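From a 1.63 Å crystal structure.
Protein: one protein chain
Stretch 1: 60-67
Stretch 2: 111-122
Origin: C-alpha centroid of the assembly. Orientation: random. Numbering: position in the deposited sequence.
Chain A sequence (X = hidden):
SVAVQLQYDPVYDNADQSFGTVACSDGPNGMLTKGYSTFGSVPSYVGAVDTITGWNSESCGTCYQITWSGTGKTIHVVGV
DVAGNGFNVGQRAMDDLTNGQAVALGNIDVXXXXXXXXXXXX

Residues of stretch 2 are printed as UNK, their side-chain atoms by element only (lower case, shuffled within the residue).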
ATOM      1  N   CYS A  60       5.425  -9.298   1.935  1.00 20.43           N
ATOM      2  CA  CYS A  60       4.071  -9.055   2.456  1.00 17.90           C
ATOM      3  C   CYS A  60       4.201  -8.336   3.785  1.00 16.28           C
ATOM      4  O   CYS A  60       4.985  -8.732   4.669  1.00 17.31           O
ATOM      5  CB  CYS A  60       3.375 -10.384   2.770  1.00 19.59           C
ATOM      6  SG  CYS A  60       2.587 -10.953   1.299  1.00 20.67           S
ATOM      7  N   GLY A  61       3.397  -7.276   3.960  1.00 15.12           N
ATOM      8  CA  GLY A  61       3.521  -6.595   5.224  1.00 16.14           C
ATOM      9  C   GLY A  61       4.712  -5.674   5.362  1.00 15.86           C
ATOM     10  O   GLY A  61       5.018  -5.233   6.474  1.00 17.38           O
ATOM     11  N   THR A  62       5.392  -5.406   4.280  1.00 16.60           N
ATOM     12  CA  THR A  62       6.484  -4.422   4.379  1.00 15.57           C
ATOM     13  C   THR A  62       5.929  -3.039   4.251  1.00 15.62           C
ATOM     14  O   THR A  62       4.880  -2.797   3.697  1.00 15.26           O
ATOM     15  CB  THR A  62       7.539  -4.655   3.280  1.00 17.39           C
ATOM     16  OG1 THR A  62       6.906  -4.865   2.018  1.00 19.48           O
ATOM     17  CG2 THR A  62       8.292  -5.822   3.697  1.00 16.96           C
ATOM     18  N   CYS A  63       6.724  -2.118   4.700  1.00 12.67           N
ATOM     19  CA  CYS A  63       6.293  -0.728   4.834  1.00 14.27           C
ATOM     20  C   CYS A  63       7.110   0.194   3.880  1.00 14.55           C
ATOM     21  O   CYS A  63       8.346   0.161   3.877  1.00 15.19           O
ATOM     22  CB  CYS A  63       6.481  -0.383   6.258  1.00 13.95           C
ATOM     23  SG  CYS A  63       6.097   1.347   6.684  1.00 15.13           S
ATOM     24  N   TYR A  64       6.407   1.018   3.139  1.00 12.79           N
ATOM     25  CA  TYR A  64       7.079   1.903   2.201  1.00 14.74           C
ATOM     26  C   TYR A  64       6.777   3.325   2.565  1.00 12.88           C
ATOM     27  O   TYR A  64       5.613   3.686   2.873  1.00 14.45           O
ATOM     28  CB  TYR A  64       6.646   1.669   0.767  1.00 16.61           C
ATOM     29  CG  TYR A  64       7.063   0.288   0.394  1.00 22.63           C
ATOM     30  CD1 TYR A  64       8.301   0.021  -0.270  1.00 28.60           C
ATOM     31  CD2 TYR A  64       6.256  -0.771   0.763  1.00 29.34           C
ATOM     32  CE1 TYR A  64       8.670  -1.303  -0.568  1.00 28.53           C
ATOM     33  CE2 TYR A  64       6.617  -2.060   0.480  1.00 30.69           C
ATOM     34  CZ  TYR A  64       7.804  -2.337  -0.185  1.00 31.81           C
ATOM     35  OH  TYR A  64       8.064  -3.701  -0.420  1.00 33.99           O
ATOM     36  N   GLN A  65       7.834   4.113   2.605  1.00 13.25           N
ATOM     37  CA  GLN A  65       7.606   5.516   2.796  1.00 14.83           C
ATOM     38  C   GLN A  65       7.610   6.043   1.382  1.00 15.20           C
ATOM     39  O   GLN A  65       8.601   5.872   0.652  1.00 17.58           O
ATOM     40  CB  GLN A  65       8.732   6.005   3.687  1.00 15.99           C
ATOM     41  CG  GLN A  65       8.779   7.446   3.817  1.00 19.36           C
ATOM     42  CD  GLN A  65      10.197   7.916   4.181  1.00 22.37           C
ATOM     43  OE1 GLN A  65      10.659   7.669   5.270  1.00 26.36           O
ATOM     44  NE2 GLN A  65      10.889   8.542   3.231  1.00 27.92           N
ATOM     45  N   ILE A  66       6.489   6.675   0.970  1.00 16.41           N
ATOM     46  CA  ILE A  66       6.274   7.084  -0.432  1.00 16.05           C
ATOM     47  C   ILE A  66       6.065   8.571  -0.494  1.00 17.13           C
ATOM     48  O   ILE A  66       5.226   9.104   0.210  1.00 16.72           O
ATOM     49  CB  ILE A  66       5.043   6.473  -1.013  1.00 16.85           C
ATOM     50  CG1 ILE A  66       5.057   4.956  -0.820  1.00 17.90           C
ATOM     51  CG2 ILE A  66       4.836   6.992  -2.479  1.00 14.98           C
ATOM     52  CD1 ILE A  66       3.891   4.220  -1.491  1.00 16.82           C
ATOM     53  N   THR A  67       6.787   9.229  -1.394  1.00 17.81           N
ATOM     54  CA  THR A  67       6.744  10.685  -1.536  1.00 18.70           C
ATOM     55  C   THR A  67       6.418  11.108  -2.973  1.00 17.67           C
ATOM     56  O   THR A  67       6.862  10.502  -3.893  1.00 19.85           O
ATOM     57  CB  THR A  67       8.088  11.327  -1.064  1.00 17.97           C
ATOM     58  OG1 THR A  67       8.419  10.870   0.259  1.00 16.33           O
ATOM     59  CG2 THR A  67       8.035  12.861  -1.177  1.00 20.36           C
ATOM     60  N   UNK A 111       8.239   8.537  -5.478  1.00 25.48           N
ATOM     61  CA  UNK A 111       9.472   8.011  -4.990  1.00 23.07           C
ATOM     62  C   UNK A 111       9.161   7.233  -3.713  1.00 23.31           C
ATOM     63  O   UNK A 111       8.403   7.704  -2.904  1.00 24.08           O
ATOM     64  c   UNK A 111      10.498   9.185  -4.848  1.00 24.76           C
ATOM     65  c   UNK A 111       9.939  10.334  -4.036  1.00 26.82           C
ATOM     66  o   UNK A 111      11.710   8.727  -4.273  1.00 23.78           O
ATOM     67  N   UNK A 112       9.727   6.045  -3.528  1.00 22.73           N
ATOM     68  CA  UNK A 112       9.425   5.176  -2.390  1.00 23.68           C
ATOM     69  C   UNK A 112      10.639   4.477  -1.840  1.00 25.08           C
ATOM     70  O   UNK A 112      11.542   4.134  -2.612  1.00 27.04           O
ATOM     71  c   UNK A 112       8.387   4.126  -2.748  1.00 23.35           C
ATOM     72  N   UNK A 113      10.631   4.234  -0.524  1.00 22.02           N
ATOM     73  CA  UNK A 113      11.695   3.668   0.270  1.00 21.65           C
ATOM     74  C   UNK A 113      11.156   2.692   1.265  1.00 21.20           C
ATOM     75  O   UNK A 113      10.265   2.994   2.034  1.00 21.61           O
ATOM     76  c   UNK A 113      13.522   4.222   2.067  1.00 23.21           C
ATOM     77  c   UNK A 113      12.495   4.789   1.025  1.00 20.95           C
ATOM     78  o   UNK A 113      13.143   5.548   0.023  1.00 25.18           O
ATOM     79  N   UNK A 114      11.725   1.492   1.261  1.00 20.31           N
ATOM     80  CA  UNK A 114      11.390   0.502   2.255  1.00 19.24           C
ATOM     81  C   UNK A 114      11.920   0.956   3.592  1.00 20.90           C
ATOM     82  O   UNK A 114      13.068   1.389   3.684  1.00 22.51           O
ATOM     83  c   UNK A 114      12.760  -3.239   2.529  1.00 25.00           C
ATOM     84  c   UNK A 114      11.830  -2.002   2.859  1.00 23.42           C
ATOM     85  c   UNK A 114      10.414  -2.411   2.681  1.00 21.40           C
ATOM     86  c   UNK A 114      12.077  -0.862   1.888  1.00 20.16           C
ATOM     87  N   UNK A 115      11.083   0.911   4.631  1.00 18.32           N
ATOM     88  CA  UNK A 115      11.446   1.382   5.947  1.00 17.59           C
ATOM     89  C   UNK A 115      10.942   0.374   6.945  1.00 17.79           C
ATOM     90  O   UNK A 115      10.162  -0.532   6.591  1.00 19.29           O
ATOM     91  c   UNK A 115      10.876   2.829   6.207  1.00 15.56           C
ATOM     92  c   UNK A 115      11.402   3.800   5.134  1.00 15.80           C
ATOM     93  c   UNK A 115       9.309   2.781   6.266  1.00 14.58           C
ATOM     94  N   UNK A 116      11.368   0.497   8.180  1.00 19.44           N
ATOM     95  CA  UNK A 116      10.957  -0.356   9.250  1.00 20.80           C
ATOM     96  C   UNK A 116       9.465  -0.422   9.302  1.00 21.41           C
ATOM     97  O   UNK A 116       8.788   0.564   9.098  1.00 19.66           O
ATOM     98  o   UNK A 116      13.665  -0.291   9.778  1.00 36.83           O
ATOM     99  c   UNK A 116      12.911  -0.185  10.771  1.00 29.77           C
ATOM    100  o   UNK A 116      13.275  -0.408  11.952  1.00 39.12           O
ATOM    101  c   UNK A 116      11.464   0.175  10.543  1.00 22.67           C
ATOM    102  N   UNK A 117       8.979  -1.620   9.542  1.00 19.64           N
ATOM    103  CA  UNK A 117       7.547  -1.891   9.689  1.00 20.58           C
ATOM    104  C   UNK A 117       6.896  -0.891  10.647  1.00 18.89           C
ATOM    105  O   UNK A 117       5.708  -0.595  10.497  1.00 17.49           O
ATOM    106  c   UNK A 117       7.137  -5.492  12.320  1.00 35.39           C
ATOM    107  c   UNK A 117       7.485  -3.258  10.341  1.00 21.37           C
ATOM    108  c   UNK A 117       6.521  -5.422  10.893  1.00 32.31           C
ATOM    109  c   UNK A 117       6.314  -4.024  10.219  1.00 27.36           C
ATOM    110  n   UNK A 117       6.317  -6.450  13.131  1.00 38.05           N
ATOM    111  N   UNK A 118       7.640  -0.456  11.679  1.00 18.18           N
ATOM    112  CA  UNK A 118       7.108   0.335  12.769  1.00 17.61           C
ATOM    113  C   UNK A 118       6.689   1.660  12.203  1.00 15.68           C
ATOM    114  O   UNK A 118       5.796   2.282  12.759  1.00 17.20           O
ATOM    115  c   UNK A 118       8.103   0.502  13.914  1.00 16.83           C
ATOM    116  o   UNK A 118       9.249   1.082  13.373  1.00 23.77           O
ATOM    117  N   UNK A 119       7.283   2.077  11.091  1.00 16.86           N
ATOM    118  CA  UNK A 119       6.894   3.357  10.480  1.00 17.62           C
ATOM    119  C   UNK A 119       5.462   3.310   9.961  1.00 16.30           C
ATOM    120  O   UNK A 119       4.836   4.371   9.702  1.00 17.58           O
ATOM    121  c   UNK A 119       7.814   3.709   9.375  1.00 17.49           C
ATOM    122  N   UNK A 120       4.974   2.103   9.697  1.00 14.35           N
ATOM    123  CA  UNK A 120       3.592   1.951   9.289  1.00 13.09           C
ATOM    124  C   UNK A 120       2.761   1.517  10.457  1.00 12.87           C
ATOM    125  O   UNK A 120       1.705   0.997  10.245  1.00 14.54           O
ATOM    126  c   UNK A 120       3.479   0.880   8.172  1.00 13.41           C
ATOM    127  s   UNK A 120       4.058   1.381   6.579  1.00 15.00           S
ATOM    128  N   UNK A 121       3.248   1.692  11.692  1.00 12.67           N
ATOM    129  CA  UNK A 121       2.525   1.257  12.892  1.00 12.98           C
ATOM    130  C   UNK A 121       2.292  -0.235  13.022  1.00 14.50           C
ATOM    131  O   UNK A 121       1.431  -0.699  13.722  1.00 15.68           O
ATOM    132  c   UNK A 121      -1.727   4.474  14.644  1.00 15.33           C
ATOM    133  n   UNK A 121      -1.997   5.651  14.022  1.00 17.97           N
ATOM    134  n   UNK A 121      -2.570   3.950  15.540  1.00 13.61           N
ATOM    135  n   UNK A 121      -0.573   3.876  14.430  1.00 13.78           N
ATOM    136  c   UNK A 121       0.393   4.380  13.471  1.00 16.79           C
ATOM    137  c   UNK A 121       1.215   2.067  13.084  1.00 12.80           C
ATOM    138  c   UNK A 121       1.615   3.452  13.450  1.00 15.38           C
ATOM    139  N   UNK A 122       3.146  -1.006  12.343  1.00 14.79           N
ATOM    140  CA  UNK A 122       3.096  -2.460  12.483  1.00 15.58           C
ATOM    141  C   UNK A 122       3.972  -3.008  13.570  1.00 16.85           C
ATOM    142  O   UNK A 122       3.829  -4.220  13.934  1.00 18.84           O
ATOM    143  OXT UNK A 122       4.819  -2.253  14.090  1.00 19.56           O
ATOM    144  c   UNK A 122       3.542  -3.119  11.170  1.00 16.02           C
ATOM    145  c   UNK A 122       1.294  -3.103  10.175  1.00 20.03           C
ATOM    146  c   UNK A 122       2.780  -2.768   9.911  1.00 17.05           C
ATOM    147  c   UNK A 122       3.275  -3.530   8.689  1.00 19.16           C
TER
HETATM  148  O   HOH W   1       9.127  -2.809   5.905  1.00 21.10           O

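Position 111 carries one carbon bearing an oxygen and a second carbon, and that second carbon lies 3.6 Å from Thr-67 CB. Its N donates to Thr-67 O (2.9 Å) and its O accepts from Thr-67 N (2.7 Å), both nearly straight. The branched pattern is that of Thr, so two beta-branched residues pair side by side.

Position 112 has a single side-chain carbon, a CB that sits 3.9 Å from Ile-66 CG1, on the face shared with Tyr-64: hence Ala. The CA atoms of Ala-112 and Ile-66 are 4.2 Å apart, the close spacing of a non-hydrogen-bonded pair.

Position 113 repeats the one-carbon fork to oxygen and carbon. Its backbone does the work, Gln-65 N donating to the O of 113 at 2.7 Å and the N of 113 to Gln-65 O at 2.9 Å. The fork makes it Thr again.

Position 114 has four carbons forked at the second, and one end carbon rests over a face of the Tyr-64 ring: Leu. Leu-114 CD1 is 4.2 Å from the ring centroid, a CH-pi contact; the same CD1 reaches Thr-62 CB at 3.7 Å.

Position 115 holds three carbons forked at the first, one of the end carbons packing 3.5 Å from Cys-63 SG, while its N donates to Cys-63 O at 2.9 Å: Val. Water 1 accepts from Cys-63 N (2.8 Å) and donates to Val-115 O (2.6 Å).

Position 116 shows two carbons, the second carrying two oxygens: Asp, pointing away from stretch 1. Position 117 has four carbons in a row ending in nitrogen, the second carbon 4.1 Å from Gly-61 O and the chain's end leading away: Lys. Position 118, one carbon then oxygen, is Ser, with no contact. Position 119, a lone carbon, its CB 4.0 Å from Cys-63 SG, is Ala.

Position 120 has one carbon then sulfur, 2.0 Å from Cys-63 SG: Cys, in a disulfide with chi3 of 87°. Position 121, three carbons, a nitrogen and a carbon bearing two nitrogens, is Arg, directed away. Position 122, four carbons forked at the second plus OXT, with one end carbon 3.3 Å from Gly-61 O, is the C-terminal Leu.

The contact joins two devices. Antiparallel strands supply the backbone ladder, with Tyr-64 and Ile-66 meeting Leu-114 and Ala-112 on one face. Beyond it, the 3-10 turn at 117-119 brings Cys-120 back to Cys-63, so a covalent bond ties the C-terminal tail to the strand.

Stretch 2 111-122: TATLVDKSACRL
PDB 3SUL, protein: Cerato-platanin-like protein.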